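Long-chain-fatty-acid--CoA ligase FadD13 (PDB 5ZRN) belongs to the AMP-binding enzyme family of the ANL clan, whose large N-terminal region stacks layers of helix and sheet. Local coordinates at residues M61-E66 against L204-V209; C69-A74 against T213-S218; D55-L60 against S102-Y107. All coordinates share one frame; numbering follows the deposited sequence.

In the fold
Contacts 1 and 2 both tie helix 65-77 to helix 209-221 and the turn before it, so they join elements following a strand of the small parallel sheet to elements following a strand of the mixed sheet; each is centred about 9 Å from the centre of the chain. Contact 3 lies within the small sheet, about 17 Å out, yet is largely buried, with partly exposed residues at its ends. Contact 1, partly buried, relies on an asparagine amide reading backbone atoms. Contact 2 is fully buried, with aromatic rings and branched side chains, whereas contact 3 rests on backbone hydrogen bonds. Leu70 and Met61 connect them: Leu70 CD1 lies 3.6 Å from Met61 CE and 3.8 Å from Ile106 CG2.

Contact 1. Residues M61-E66 against L204-V209. With JSA (5'-O-{[(1R)-1-hydroxydodecyl]sulfamoyl}adenosine), chain C.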
loop_
_atom_site.group_PDB
_atom_site.type_symbol
_atom_site.label_atom_id
_atom_site.label_comp_id
_atom_site.label_asym_id
_atom_site.label_seq_id
_atom_site.Cartn_x
_atom_site.Cartn_y
_atom_site.Cartn_z
ATOM N N MET A 61 5.927 12.664 -1.687
ATOM C CA MET A 61 6.245 12.763 -3.110
ATOM C C MET A 61 5.301 11.967 -3.994
ATOM O O MET A 61 4.643 11.043 -3.532
ATOM C CB MET A 61 7.679 12.273 -3.328
ATOM C CG MET A 61 7.920 10.866 -2.785
ATOM S SD MET A 61 9.606 10.318 -3.066
ATOM C CE MET A 61 10.449 11.066 -1.682
ATOM N N PRO A 62 5.228 12.315 -5.289
ATOM C CA PRO A 62 4.335 11.573 -6.184
ATOM C C PRO A 62 4.883 10.160 -6.340
ATOM O O PRO A 62 6.046 9.906 -6.013
ATOM C CB PRO A 62 4.425 12.359 -7.484
ATOM C CG PRO A 62 5.849 12.802 -7.487
ATOM C CD PRO A 62 6.052 13.271 -6.053
ATOM N N ASN A 63 4.045 9.243 -6.814
ATOM C CA ASN A 63 4.489 7.879 -7.021
ATOM C C ASN A 63 5.685 7.992 -7.942
ATOM O O ASN A 63 5.697 8.810 -8.861
ATOM C CB ASN A 63 3.392 7.049 -7.690
ATOM C CG ASN A 63 2.179 6.869 -6.803
ATOM O OD1 ASN A 63 2.032 7.550 -5.789
ATOM N ND2 ASN A 63 1.297 5.956 -7.186
ATOM N N SER A 64 6.697 7.182 -7.690
ATOM C CA SER A 64 7.891 7.213 -8.508
ATOM C C SER A 64 8.781 6.060 -8.096
ATOM O O SER A 64 8.547 5.428 -7.060
ATOM C CB SER A 64 8.635 8.528 -8.292
ATOM O OG SER A 64 8.977 8.677 -6.927
ATOM N N VAL A 65 9.796 5.785 -8.911
ATOM C CA VAL A 65 10.725 4.722 -8.592
ATOM C C VAL A 65 11.498 5.160 -7.336
ATOM O O VAL A 65 11.841 4.330 -6.491
ATOM C CB VAL A 65 11.705 4.456 -9.771
ATOM C CG1 VAL A 65 12.788 5.516 -9.816
ATOM C CG2 VAL A 65 12.310 3.069 -9.636
ATOM N N GLU A 66 11.753 6.464 -7.201
ATOM C CA GLU A 66 12.474 6.972 -6.029
ATOM C C GLU A 66 11.715 6.649 -4.744
ATOM O O GLU A 66 12.320 6.288 -3.731
ATOM C CB GLU A 66 12.675 8.487 -6.097
ATOM C CG GLU A 66 13.699 8.970 -7.104
ATOM C CD GLU A 66 13.171 8.991 -8.530
ATOM O OE1 GLU A 66 13.915 9.453 -9.424
ATOM O OE2 GLU A 66 12.021 8.550 -8.756
ATOM N N LEU A 204 -3.120 3.935 -7.903
ATOM C CA LEU A 204 -3.324 4.480 -6.560
ATOM C C LEU A 204 -2.081 5.135 -5.956
ATOM O O LEU A 204 -0.953 4.657 -6.142
ATOM C CB LEU A 204 -3.807 3.381 -5.615
ATOM C CG LEU A 204 -5.086 2.643 -6.017
ATOM C CD1 LEU A 204 -5.413 1.592 -4.963
ATOM C CD2 LEU A 204 -6.231 3.634 -6.160
ATOM N N PRO A 205 -2.275 6.236 -5.208
ATOM C CA PRO A 205 -1.148 6.938 -4.581
ATOM C C PRO A 205 -0.406 5.957 -3.670
ATOM O O PRO A 205 -1.029 5.236 -2.891
ATOM C CB PRO A 205 -1.832 8.076 -3.825
ATOM C CG PRO A 205 -3.159 7.493 -3.477
ATOM C CD PRO A 205 -3.563 6.767 -4.726
ATOM N N MET A 206 0.920 5.928 -3.776
ATOM C CA MET A 206 1.731 4.994 -3.001
ATOM C C MET A 206 1.785 5.192 -1.490
ATOM O O MET A 206 2.469 4.440 -0.795
ATOM C CB MET A 206 3.150 4.957 -3.557
ATOM C CG MET A 206 3.224 4.458 -4.986
ATOM S SD MET A 206 4.882 4.597 -5.673
ATOM C CE MET A 206 4.730 3.542 -7.135
ATOM N N PHE A 207 1.083 6.195 -0.973
ATOM C CA PHE A 207 1.088 6.389 0.464
ATOM C C PHE A 207 -0.043 5.542 1.015
ATOM O O PHE A 207 -0.123 5.311 2.214
ATOM C CB PHE A 207 0.887 7.863 0.837
ATOM C CG PHE A 207 -0.476 8.388 0.515
ATOM C CD1 PHE A 207 -1.587 7.975 1.248
ATOM C CD2 PHE A 207 -0.657 9.278 -0.541
ATOM C CE1 PHE A 207 -2.857 8.437 0.933
ATOM C CE2 PHE A 207 -1.927 9.749 -0.865
ATOM C CZ PHE A 207 -3.030 9.326 -0.125
ATOM N N HIS A 208 -0.922 5.075 0.134
ATOM C CA HIS A 208 -2.036 4.248 0.577
ATOM C C HIS A 208 -1.565 2.823 0.869
ATOM O O HIS A 208 -0.849 2.203 0.076
ATOM C CB HIS A 208 -3.144 4.216 -0.471
ATOM C CG HIS A 208 -4.418 3.603 0.025
ATOM N ND1 HIS A 208 -5.241 4.232 0.935
ATOM C CD2 HIS A 208 -5.003 2.414 -0.252
ATOM C CE1 HIS A 208 -6.279 3.457 1.196
ATOM N NE2 HIS A 208 -6.159 2.348 0.488
ATOM N N VAL A 209 -1.986 2.310 2.015
ATOM C CA VAL A 209 -1.610 0.977 2.464
ATOM C C VAL A 209 -1.764 -0.106 1.393
ATOM O O VAL A 209 -0.872 -0.936 1.211
ATOM C CB VAL A 209 -2.439 0.586 3.694
ATOM C CG1 VAL A 209 -3.893 0.434 3.297
ATOM C CG2 VAL A 209 -1.891 -0.674 4.315
HETATM C C4 JSA C . -15.067 -0.992 3.352
HETATM C C5 JSA C . -14.535 -1.852 2.401
HETATM C C6 JSA C . -15.411 -2.620 1.645
HETATM N N9 JSA C . -14.047 -0.360 3.924
HETATM C C2 JSA C . -17.198 -1.680 2.780
HETATM C C12 JSA C . -5.843 -10.161 -0.459
HETATM C C11 JSA C . -6.221 -8.898 -1.234
HETATM C C10 JSA C . -6.972 -7.914 -0.335
HETATM C "C9'" JSA C . -7.357 -6.642 -1.092
HETATM C "C8'" JSA C . -8.026 -5.642 -0.147
HETATM C "C7'" JSA C . -8.349 -4.318 -0.840
HETATM C "C6'" JSA C . -8.876 -3.309 0.182
HETATM C "C5'" JSA C . -9.200 -1.957 -0.457
HETATM C "C4'" JSA C . -9.659 -0.963 0.613
HETATM C "C3'" JSA C . -8.534 -0.692 1.613
HETATM C "C2'" JSA C . -9.039 0.064 2.844
HETATM C "C1'" JSA C . -7.885 0.291 3.822
HETATM O O1 JSA C . -7.004 1.279 3.281
HETATM N N8 JSA C . -8.382 0.735 5.132
HETATM S S1 JSA C . -8.921 2.274 5.101
HETATM O O2P JSA C . -8.933 2.775 3.688
HETATM O O1P JSA C . -8.017 3.132 5.934
HETATM O "O5'" JSA C . -10.247 2.313 5.635
HETATM C C5A JSA C . -10.795 1.139 6.241
HETATM C C4A JSA C . -12.323 1.199 6.288
HETATM O "O4'" JSA C . -12.887 1.384 4.979
HETATM C C3A JSA C . -12.912 -0.126 6.770
HETATM O "O3'" JSA C . -12.844 -0.176 8.198
HETATM C C2A JSA C . -14.358 0.111 6.344
HETATM O "O2'" JSA C . -14.961 1.081 7.203
HETATM C C1A JSA C . -14.154 0.704 4.947
HETATM C C8 JSA C . -12.923 -0.807 3.367
HETATM N N7 JSA C . -13.213 -1.715 2.438
HETATM N N3 JSA C . -16.396 -0.931 3.516
HETATM N N1 JSA C . -16.729 -2.506 1.862
HETATM N N6 JSA C . -14.955 -3.451 0.712
#
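With CG anti to the carbonyl carbon in both residues (chi1 -66° in Asn63, -63° in Met206), the amide of Asn63 is laid across the base of the Met206 side chain, the two CG atoms 3.2 Å apart. Asn63 OD1 accepts from Met206 N at 2.8 Å; the bond is nearly straight at hydrogen (169°), although the donor stands above the carbonyl plane. Asn63 ND2 donates a hydrogen bond to Leu204 O at 2.8 Å, and that oxygen lies close to the amide plane. The paired bonds fix the rotation of this flat group. It grips the entry of a type I beta turn, Pro205 to His208, through Leu204 O just before it and Met206 N within it. His208 N to Pro205 O at 3.0 Å closes the turn, and His208 is the N-cap of helix 209-221. Ser64 is the N-cap of helix 65-77, its OG bonded to Phe67 N, so two helix starts meet here. Extended beyond CG, Met206 brings SD to 3.5 Å from Asn63 CB and also packs on Phe67 and Tyr21. Just past the contact, His208 CE1 and Val209 CG1 line the pocket of 5'-O-{[(1R)-1-hydroxydodecyl]sulfamoyl}adenosine, 3.1 and 3.2 Å from its O1.

Contact 2. Residues C69-A74 against T213-S218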
loop_
_atom_site.group_PDB
_atom_site.type_symbol
_atom_site.label_atom_id
_atom_site.label_comp_id
_atom_site.label_asym_id
_atom_site.label_seq_id
_atom_site.Cartn_x
_atom_site.Cartn_y
_atom_site.Cartn_z
ATOM N N CYS A 69 12.139 2.910 -4.033
ATOM C CA CYS A 69 13.514 2.618 -3.683
ATOM C C CYS A 69 13.948 3.230 -2.366
ATOM O O CYS A 69 14.843 2.702 -1.697
ATOM C CB CYS A 69 14.442 3.028 -4.825
ATOM S SG CYS A 69 14.270 1.876 -6.225
ATOM N N LEU A 70 13.304 4.325 -1.978
ATOM C CA LEU A 70 13.645 4.956 -0.717
ATOM C C LEU A 70 13.142 4.112 0.448
ATOM O O LEU A 70 13.865 3.916 1.419
ATOM C CB LEU A 70 13.068 6.369 -0.652
ATOM C CG LEU A 70 13.960 7.428 -1.307
ATOM C CD1 LEU A 70 13.176 8.700 -1.589
ATOM C CD2 LEU A 70 15.139 7.702 -0.390
ATOM N N PHE A 71 11.922 3.589 0.371
ATOM C CA PHE A 71 11.469 2.779 1.489
ATOM C C PHE A 71 12.152 1.410 1.469
ATOM O O PHE A 71 12.461 0.867 2.527
ATOM C CB PHE A 71 9.928 2.694 1.554
ATOM C CG PHE A 71 9.314 1.653 0.682
ATOM C CD1 PHE A 71 9.524 0.300 0.928
ATOM C CD2 PHE A 71 8.474 2.023 -0.368
ATOM C CE1 PHE A 71 8.909 -0.674 0.145
ATOM C CE2 PHE A 71 7.848 1.056 -1.165
ATOM C CZ PHE A 71 8.068 -0.296 -0.905
ATOM N N TYR A 72 12.426 0.870 0.280
ATOM C CA TYR A 72 13.119 -0.418 0.195
ATOM C C TYR A 72 14.497 -0.211 0.806
ATOM O O TYR A 72 14.997 -1.050 1.549
ATOM C CB TYR A 72 13.277 -0.892 -1.259
ATOM C CG TYR A 72 12.134 -1.739 -1.781
ATOM C CD1 TYR A 72 11.741 -2.900 -1.118
ATOM C CD2 TYR A 72 11.458 -1.392 -2.949
ATOM C CE1 TYR A 72 10.698 -3.700 -1.604
ATOM C CE2 TYR A 72 10.415 -2.180 -3.445
ATOM C CZ TYR A 72 10.040 -3.331 -2.769
ATOM O OH TYR A 72 9.003 -4.108 -3.247
ATOM N N GLY A 73 15.112 0.920 0.481
ATOM C CA GLY A 73 16.415 1.223 1.039
ATOM C C GLY A 73 16.277 1.397 2.544
ATOM O O GLY A 73 17.119 0.935 3.312
ATOM N N ALA A 74 15.207 2.060 2.972
ATOM C CA ALA A 74 14.989 2.261 4.392
ATOM C C ALA A 74 14.875 0.892 5.052
ATOM O O ALA A 74 15.419 0.664 6.142
ATOM C CB ALA A 74 13.721 3.044 4.616
ATOM N N THR A 213 1.315 -2.189 -0.178
ATOM C CA THR A 213 1.339 -3.636 -0.173
ATOM C C THR A 213 1.428 -4.160 -1.608
ATOM O O THR A 213 1.943 -5.252 -1.854
ATOM C CB THR A 213 0.081 -4.207 0.528
ATOM O OG1 THR A 213 0.128 -3.889 1.928
ATOM C CG2 THR A 213 0.007 -5.721 0.359
ATOM N N THR A 214 0.949 -3.369 -2.562
ATOM C CA THR A 214 0.985 -3.803 -3.954
ATOM C C THR A 214 2.393 -3.824 -4.549
ATOM O O THR A 214 2.763 -4.790 -5.224
ATOM C CB THR A 214 0.049 -2.932 -4.830
ATOM O OG1 THR A 214 -1.308 -3.137 -4.413
ATOM C CG2 THR A 214 0.172 -3.308 -6.299
ATOM N N VAL A 215 3.192 -2.786 -4.295
ATOM C CA VAL A 215 4.543 -2.761 -4.842
ATOM C C VAL A 215 5.394 -3.849 -4.184
ATOM O O VAL A 215 6.263 -4.450 -4.819
ATOM C CB VAL A 215 5.257 -1.377 -4.634
ATOM C CG1 VAL A 215 4.352 -0.242 -5.069
ATOM C CG2 VAL A 215 5.674 -1.206 -3.192
ATOM N N ILE A 216 5.133 -4.102 -2.909
ATOM C CA ILE A 216 5.890 -5.099 -2.172
ATOM C C ILE A 216 5.505 -6.504 -2.626
ATOM O O ILE A 216 6.365 -7.328 -2.931
ATOM C CB ILE A 216 5.672 -4.922 -0.640
ATOM C CG1 ILE A 216 6.261 -3.576 -0.202
ATOM C CG2 ILE A 216 6.346 -6.052 0.137
ATOM C CD1 ILE A 216 5.900 -3.169 1.198
ATOM N N PHE A 217 4.207 -6.768 -2.693
ATOM C CA PHE A 217 3.735 -8.068 -3.126
ATOM C C PHE A 217 4.149 -8.342 -4.579
ATOM O O PHE A 217 4.346 -9.498 -4.963
ATOM C CB PHE A 217 2.216 -8.142 -2.891
ATOM C CG PHE A 217 1.397 -8.521 -4.094
ATOM C CD1 PHE A 217 1.169 -7.614 -5.118
ATOM C CD2 PHE A 217 0.774 -9.763 -4.154
ATOM C CE1 PHE A 217 0.327 -7.930 -6.183
ATOM C CE2 PHE A 217 -0.066 -10.090 -5.212
ATOM C CZ PHE A 217 -0.290 -9.168 -6.228
ATOM N N SER A 218 4.319 -7.279 -5.372
ATOM C CA SER A 218 4.739 -7.420 -6.769
ATOM C C SER A 218 6.190 -7.896 -6.844
ATOM O O SER A 218 6.548 -8.695 -7.714
ATOM C CB SER A 218 4.597 -6.085 -7.523
ATOM O OG SER A 218 3.233 -5.717 -7.662
HETATM O O HOH W 1 8.381 -3.616 -5.941
#
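Two helices that follow strands of different sheets meet here: helix 65-77, which follows strand 56-60 of the parallel sheet, and helix 209-221, which follows strand 199-202 of the mixed sheet. Their local axes pass 11.9 Å apart at a crossing angle of -68°, a wide spacing bridged by long side chains from the first helix. Phe71 is the main one. Its CG lies between the backbone N and the carbonyl carbon (chi1 84°), which aims CZ at the second helix, and Val215 CG2 meets this atom at the ring edge, in the ring plane, at 3.4 Å. Ile216 CG1 approaches the same CZ of Phe71 obliquely at 3.8 Å, so the tip of the ring rests against two branched side chains of consecutive residues. Within helix 65-77, Phe71 CE1 lies over the centre of the Tyr72 ring, 3.7 Å above its plane, which braces the two aromatics against each other; Phe71 is also edge-to-face with Phe160. Tyr72 carries its hydroxyl to the backbone of the second helix, where OH lies 3.4 Å from Ile216 CA. A water sits 2.8 Å from Tyr72 OH, on the side of the second helix. Helix 4-14 adds Ile4 against both Tyr72 and Ile216. This meeting of helices is consistent with the helical layer between the two sheets of the alpha-beta-alpha-beta-alpha N-terminal region of ANL enzymes.

Contact 3. Residues D55-L60 against S102-Y107; sequences DRVALL and SKVVIY
Leu59 and Ile106 lie side by side and point the same way, Leu59 CD2 reaching 3.9 Å from Ile106 CB. Val57 meets the same isoleucine at a slant, its CG1 4.1 Å from Ile106 CG1; because Val57 holds CG1 anti to its N (chi1 -178°), this branch lies on the side of the neighbouring strand. Val104 shares that face, over which Phe67 and Leu70 of helix 65-77 pack. On the reverse face Ala58 CB rests 3.8 Å from Val105 CG2, and the side chains of Leu60 and Tyr107 meet CB to CB, the phenol ring leading away from the other strand. Ile115 of helix 112-120 touches Leu60, Val105 and Tyr107 there. Helices against both faces, with the strand order 80-83, 56-60, 104-107, 130-132, mark an open parallel alpha/beta sheet, and these are its two inner strands. Their axes run parallel within 20°, and strand 104-107 is bound from Ala58 N to Val104 O (2.8 Å), from Ile106 N to Ala58 O (2.9 Å) and from Leu60 N to Ile106 O (3.0 Å). Val57 and Leu59 turn their backbone polar groups the other way, to strand 80-83 and Ile84 just after it. At the start of the pairing the register skips a residue: Arg56 faces Ser102 and Val57 faces Val104, while Lys103 N, not Val104 N, bonds to Arg56 O. At this same end the lysine chain crosses the Asp55 carboxylate, Lys103 CD 3.5 Å from Asp55 CG. Lys103 NZ and Asp55 OD1 form a long salt bridge of 3.7 Å; Lys103 NZ is also bonded to Gly50 O and Asp55 OD1 to Ala52 N.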
loop_
_atom_site.group_PDB
_atom_site.type_symbol
_atom_site.label_atom_id
_atom_site.label_comp_id
_atom_site.label_asym_id
_atom_site.label_seq_id
_atom_site.Cartn_x
_atom_site.Cartn_y
_atom_site.Cartn_z
ATOM N N ASP A 55 14.975 4.920 13.107
ATOM C CA ASP A 55 14.668 6.306 12.745
ATOM C C ASP A 55 13.594 6.437 11.670
ATOM O O ASP A 55 13.543 5.635 10.735
ATOM C CB ASP A 55 15.933 6.997 12.239
ATOM C CG ASP A 55 16.947 7.228 13.329
ATOM O OD1 ASP A 55 18.133 7.402 12.991
ATOM O OD2 ASP A 55 16.556 7.248 14.513
ATOM N N ARG A 56 12.755 7.465 11.784
ATOM C CA ARG A 56 11.714 7.676 10.784
ATOM C C ARG A 56 12.161 8.591 9.649
ATOM O O ARG A 56 12.821 9.603 9.873
ATOM C CB ARG A 56 10.440 8.254 11.416
ATOM C CG ARG A 56 9.539 7.202 12.080
ATOM C CD ARG A 56 10.144 6.701 13.374
ATOM N NE ARG A 56 10.127 7.761 14.373
ATOM C CZ ARG A 56 10.919 7.802 15.434
ATOM N NH1 ARG A 56 11.804 6.833 15.635
ATOM N NH2 ARG A 56 10.820 8.813 16.293
ATOM N N VAL A 57 11.797 8.204 8.431
ATOM C CA VAL A 57 12.088 8.961 7.222
ATOM C C VAL A 57 10.744 9.275 6.562
ATOM O O VAL A 57 10.022 8.357 6.162
ATOM C CB VAL A 57 12.899 8.134 6.228
ATOM C CG1 VAL A 57 13.219 8.975 4.999
ATOM C CG2 VAL A 57 14.158 7.627 6.889
ATOM N N ALA A 58 10.404 10.559 6.457
ATOM C CA ALA A 58 9.143 10.961 5.846
ATOM C C ALA A 58 9.260 11.033 4.328
ATOM O O ALA A 58 10.268 11.499 3.792
ATOM C CB ALA A 58 8.709 12.301 6.391
ATOM N N LEU A 59 8.226 10.565 3.635
ATOM C CA LEU A 59 8.213 10.591 2.178
ATOM C C LEU A 59 6.955 11.308 1.700
ATOM O O LEU A 59 5.849 10.786 1.839
ATOM C CB LEU A 59 8.265 9.165 1.619
ATOM C CG LEU A 59 9.481 8.318 2.031
ATOM C CD1 LEU A 59 9.265 6.881 1.596
ATOM C CD2 LEU A 59 10.768 8.876 1.413
ATOM N N LEU A 60 7.144 12.514 1.164
ATOM C CA LEU A 60 6.075 13.381 0.646
ATOM C C LEU A 60 6.389 13.580 -0.844
ATOM O O LEU A 60 7.044 14.557 -1.227
ATOM C CB LEU A 60 6.127 14.746 1.341
ATOM C CG LEU A 60 4.861 15.418 1.881
ATOM C CD1 LEU A 60 5.101 16.910 1.956
ATOM C CD2 LEU A 60 3.678 15.139 1.002
ATOM N N SER A 102 9.790 12.291 12.905
ATOM C CA SER A 102 10.615 12.063 11.723
ATOM C C SER A 102 11.838 12.962 11.770
ATOM O O SER A 102 11.733 14.138 12.115
ATOM C CB SER A 102 9.819 12.372 10.448
ATOM O OG SER A 102 8.765 11.442 10.241
ATOM N N LYS A 103 13.004 12.429 11.428
ATOM C CA LYS A 103 14.188 13.274 11.445
ATOM C C LYS A 103 14.606 13.739 10.055
ATOM O O LYS A 103 15.283 14.752 9.917
ATOM C CB LYS A 103 15.350 12.575 12.152
ATOM C CG LYS A 103 15.747 11.252 11.595
ATOM C CD LYS A 103 16.840 10.634 12.465
ATOM C CE LYS A 103 18.080 11.527 12.560
ATOM N NZ LYS A 103 19.108 10.933 13.474
ATOM N N VAL A 104 14.190 13.005 9.031
ATOM C CA VAL A 104 14.510 13.368 7.656
ATOM C C VAL A 104 13.251 13.359 6.799
ATOM O O VAL A 104 12.439 12.447 6.900
ATOM C CB VAL A 104 15.522 12.383 7.033
ATOM C CG1 VAL A 104 15.661 12.647 5.550
ATOM C CG2 VAL A 104 16.861 12.526 7.713
ATOM N N VAL A 105 13.091 14.382 5.966
ATOM C CA VAL A 105 11.940 14.479 5.063
ATOM C C VAL A 105 12.400 14.585 3.606
ATOM O O VAL A 105 13.139 15.512 3.235
ATOM C CB VAL A 105 11.060 15.715 5.366
ATOM C CG1 VAL A 105 9.945 15.815 4.340
ATOM C CG2 VAL A 105 10.474 15.614 6.748
ATOM N N ILE A 106 11.984 13.619 2.792
ATOM C CA ILE A 106 12.328 13.623 1.377
ATOM C C ILE A 106 11.028 14.034 0.693
ATOM O O ILE A 106 9.994 13.396 0.910
ATOM C CB ILE A 106 12.720 12.223 0.866
ATOM C CG1 ILE A 106 13.667 11.528 1.851
ATOM C CG2 ILE A 106 13.371 12.354 -0.512
ATOM C CD1 ILE A 106 15.072 12.040 1.836
ATOM N N TYR A 107 11.075 15.086 -0.125
ATOM C CA TYR A 107 9.862 15.570 -0.781
ATOM C C TYR A 107 10.055 15.891 -2.252
ATOM O O TYR A 107 11.153 16.226 -2.688
ATOM C CB TYR A 107 9.327 16.812 -0.049
ATOM C CG TYR A 107 10.255 18.016 -0.086
ATOM C CD1 TYR A 107 10.198 18.933 -1.132
ATOM C CD2 TYR A 107 11.211 18.215 0.912
ATOM C CE1 TYR A 107 11.070 20.015 -1.188
ATOM C CE2 TYR A 107 12.083 19.293 0.871
ATOM C CZ TYR A 107 12.012 20.188 -0.184
ATOM O OH TYR A 107 12.895 21.244 -0.252
#